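Local coordinates for protein Ddb_g0293866 (PDB 5LW6) that binds ADP-ribose through this macrodomain, one piece of a longer Dictyostelium protein that probably senses DNA damage and recognises poly-ADP-ribose, at residues S203-H206 / K207-I211. Numbering follows the deposited sequence.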
ATOM      1  N   SER A 203     -19.305  -3.816  -6.204  1.00 15.62           N
ATOM      2  CA  SER A 203     -18.246  -4.839  -6.018  1.00 14.02           C
ATOM      3  C   SER A 203     -18.379  -5.438  -4.623  1.00 13.62           C
ATOM      4  O   SER A 203     -18.648  -4.742  -3.667  1.00 12.98           O
ATOM      5  CB  SER A 203     -16.856  -4.214  -6.133  1.00 16.65           C
ATOM      6  OG  SER A 203     -15.756  -5.174  -5.804  1.00 18.68           O
ATOM      7  N   ILE A 204     -18.064  -6.728  -4.490  1.00 12.45           N
ATOM      8  CA  ILE A 204     -17.963  -7.339  -3.153  1.00 11.89           C
ATOM      9  C   ILE A 204     -16.975  -6.580  -2.274  1.00 11.25           C
ATOM     10  O   ILE A 204     -17.108  -6.489  -1.045  1.00 12.22           O
ATOM     11  CB  ILE A 204     -17.522  -8.831  -3.304  1.00 11.75           C
ATOM     12  CG1 ILE A 204     -17.634  -9.561  -1.972  1.00 14.17           C
ATOM     13  CG2 ILE A 204     -16.115  -8.937  -3.828  1.00 13.25           C
ATOM     14  CD1 ILE A 204     -17.640 -11.032  -2.122  1.00 14.68           C
ATOM     15  N   LEU A 205     -15.966  -5.989  -2.909  1.00 11.22           N
ATOM     16  CA  LEU A 205     -14.955  -5.319  -2.151  1.00 10.77           C
ATOM     17  C   LEU A 205     -15.584  -4.173  -1.361  1.00 11.03           C
ATOM     18  O   LEU A 205     -15.173  -3.874  -0.229  1.00 12.35           O
ATOM     19  CB  LEU A 205     -13.804  -4.791  -3.009  1.00 11.21           C
ATOM     20  CG  LEU A 205     -13.015  -5.936  -3.517  1.00 12.59           C
ATOM     21  CD1 LEU A 205     -12.273  -5.377  -4.691  1.00 14.27           C
ATOM     22  CD2 LEU A 205     -12.108  -6.594  -2.545  1.00 13.77           C
ATOM     23  N   HIS A 206     -16.513  -3.456  -1.962  1.00 12.81           N
ATOM     24  CA  HIS A 206     -17.160  -2.339  -1.314  1.00 12.33           C
ATOM     25  C   HIS A 206     -18.333  -2.729  -0.422  1.00 13.67           C
ATOM     26  O   HIS A 206     -18.419  -2.381   0.744  1.00 14.36           O
ATOM     27  CB  HIS A 206     -17.637  -1.337  -2.384  1.00 13.21           C
ATOM     28  CG  HIS A 206     -18.297  -0.117  -1.790  1.00 14.38           C
ATOM     29  ND1 HIS A 206     -17.667   0.689  -0.884  1.00 16.76           N
ATOM     30  CD2 HIS A 206     -19.548   0.412  -1.932  1.00 17.56           C
ATOM     31  CE1 HIS A 206     -18.484   1.649  -0.470  1.00 18.16           C
ATOM     32  NE2 HIS A 206     -19.639   1.508  -1.097  1.00 18.22           N
ATOM     33  N   LYS A 207     -19.263  -3.504  -0.991  1.00 14.88           N
ATOM     34  CA  LYS A 207     -20.491  -3.843  -0.335  1.00 15.06           C
ATOM     35  C   LYS A 207     -20.327  -4.768   0.833  1.00 16.06           C
ATOM     36  O   LYS A 207     -21.001  -4.593   1.862  1.00 18.91           O
ATOM     37  CB  LYS A 207     -21.448  -4.459  -1.342  1.00 17.82           C
ATOM     38  CG  LYS A 207     -22.052  -3.440  -2.296  1.00 22.22           C
ATOM     39  CD  LYS A 207     -23.027  -2.481  -1.583  1.00 27.21           C
ATOM     40  CE  LYS A 207     -23.812  -1.648  -2.591  1.00 33.21           C
ATOM     41  NZ  LYS A 207     -24.347  -0.396  -1.951  1.00 40.38           N
ATOM     42  N   GLU A 208     -19.500  -5.774   0.682  1.00 14.47           N
ATOM     43  CA  GLU A 208     -19.274  -6.755   1.730  1.00 15.76           C
ATOM     44  C   GLU A 208     -18.030  -6.493   2.540  1.00 15.66           C
ATOM     45  O   GLU A 208     -18.012  -6.669   3.757  1.00 17.26           O
ATOM     46  CB  GLU A 208     -19.188  -8.153   1.163  1.00 15.19           C
ATOM     47  CG  GLU A 208     -20.557  -8.796   0.932  1.00 17.43           C
ATOM     48  CD  GLU A 208     -21.427  -7.983   0.017  1.00 20.84           C
ATOM     49  OE1 GLU A 208     -21.068  -7.886  -1.207  1.00 24.27           O
ATOM     50  OE2 GLU A 208     -22.410  -7.390   0.561  1.00 22.97           O
ATOM     51  N   TYR A 209     -16.979  -6.081   1.897  1.00 14.21           N
ATOM     52  CA  TYR A 209     -15.690  -6.005   2.631  1.00 13.10           C
ATOM     53  C   TYR A 209     -15.321  -4.568   3.054  1.00 13.35           C
ATOM     54  O   TYR A 209     -14.322  -4.340   3.712  1.00 14.33           O
ATOM     55  CB  TYR A 209     -14.579  -6.617   1.816  1.00 12.77           C
ATOM     56  CG  TYR A 209     -14.704  -8.098   1.540  1.00 12.78           C
ATOM     57  CD1 TYR A 209     -15.289  -8.976   2.477  1.00 13.68           C
ATOM     58  CD2 TYR A 209     -14.323  -8.621   0.309  1.00 12.99           C
ATOM     59  CE1 TYR A 209     -15.407 -10.330   2.174  1.00 14.48           C
ATOM     60  CE2 TYR A 209     -14.456  -9.963   0.007  1.00 13.18           C
ATOM     61  CZ  TYR A 209     -15.018 -10.816   0.941  1.00 14.23           C
ATOM     62  OH  TYR A 209     -15.070 -12.132   0.706  1.00 16.37           O
ATOM     63  N   GLY A 210     -16.196  -3.649   2.784  1.00 11.52           N
ATOM     64  CA  GLY A 210     -16.124  -2.299   3.336  1.00 12.27           C
ATOM     65  C   GLY A 210     -15.028  -1.417   2.819  1.00 12.41           C
ATOM     66  O   GLY A 210     -14.702  -0.358   3.453  1.00 13.82           O
ATOM     67  N   ILE A 211     -14.513  -1.750   1.654  1.00 10.58           N
ATOM     68  CA  ILE A 211     -13.423  -0.974   1.013  1.00 11.31           C
ATOM     69  C   ILE A 211     -14.027   0.159   0.246  1.00 11.02           C
ATOM     70  O   ILE A 211     -14.909  -0.058  -0.650  1.00 11.51           O
ATOM     71  CB  ILE A 211     -12.518  -1.864   0.119  1.00 10.31           C
ATOM     72  CG1 ILE A 211     -11.720  -2.893   0.964  1.00 10.73           C
ATOM     73  CG2 ILE A 211     -11.581  -0.982  -0.684  1.00  9.89           C
ATOM     74  CD1 ILE A 211     -11.212  -4.133   0.227  1.00 13.00           C
TER
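Ser203 O accepts from Lys207 N at 3.0 Å, closing the first turn of a short helix; Ser203 is its N-cap. Ser203 OG caps Leu205 N and is also hydrogen-bonded to Met166 O. Ile204 O takes two donors, Glu208 N and Tyr209 N. Gly210 leaves helical geometry, with a positive phi of 71°, a conformation that favours glycine, and its N gives only a weak bond to His206 O. Ile211 N reaches back to Leu205 O at 2.9 Å, so the chain folds over the end of the helix.

The His206 side chain fastens the same end. Its ND1 donates to Ile211 O at 2.9 Å. The oxygen lies near the ring plane, while ND1 stands above the carbonyl plane of Ile211. With CG anti to the backbone N (chi1 -179°), the imidazole is carried to this carbonyl. A leucine here would probably leave Ile211 O without this donor and the exit loop less firmly tied to the helix.

Ile204 CG1 makes an off-centre CH-pi contact with the Tyr209 ring, 4.2 Å from its centroid. Ile204 CD1 lies near the phenol end. Leu205 CD2 meets the ring at its edge, 4.1 Å from Tyr209 CD2. It also packs on Ile211 CD1 at 3.8 Å, the two side chains lying alongside and pointing the same way.

Met166 of helix 161-167 touches Ile204, Leu205 and Tyr209. The turn thus packs against that helix, within the connection between the antiparallel neighbours 189-193, at the sheet edge, and 213-217.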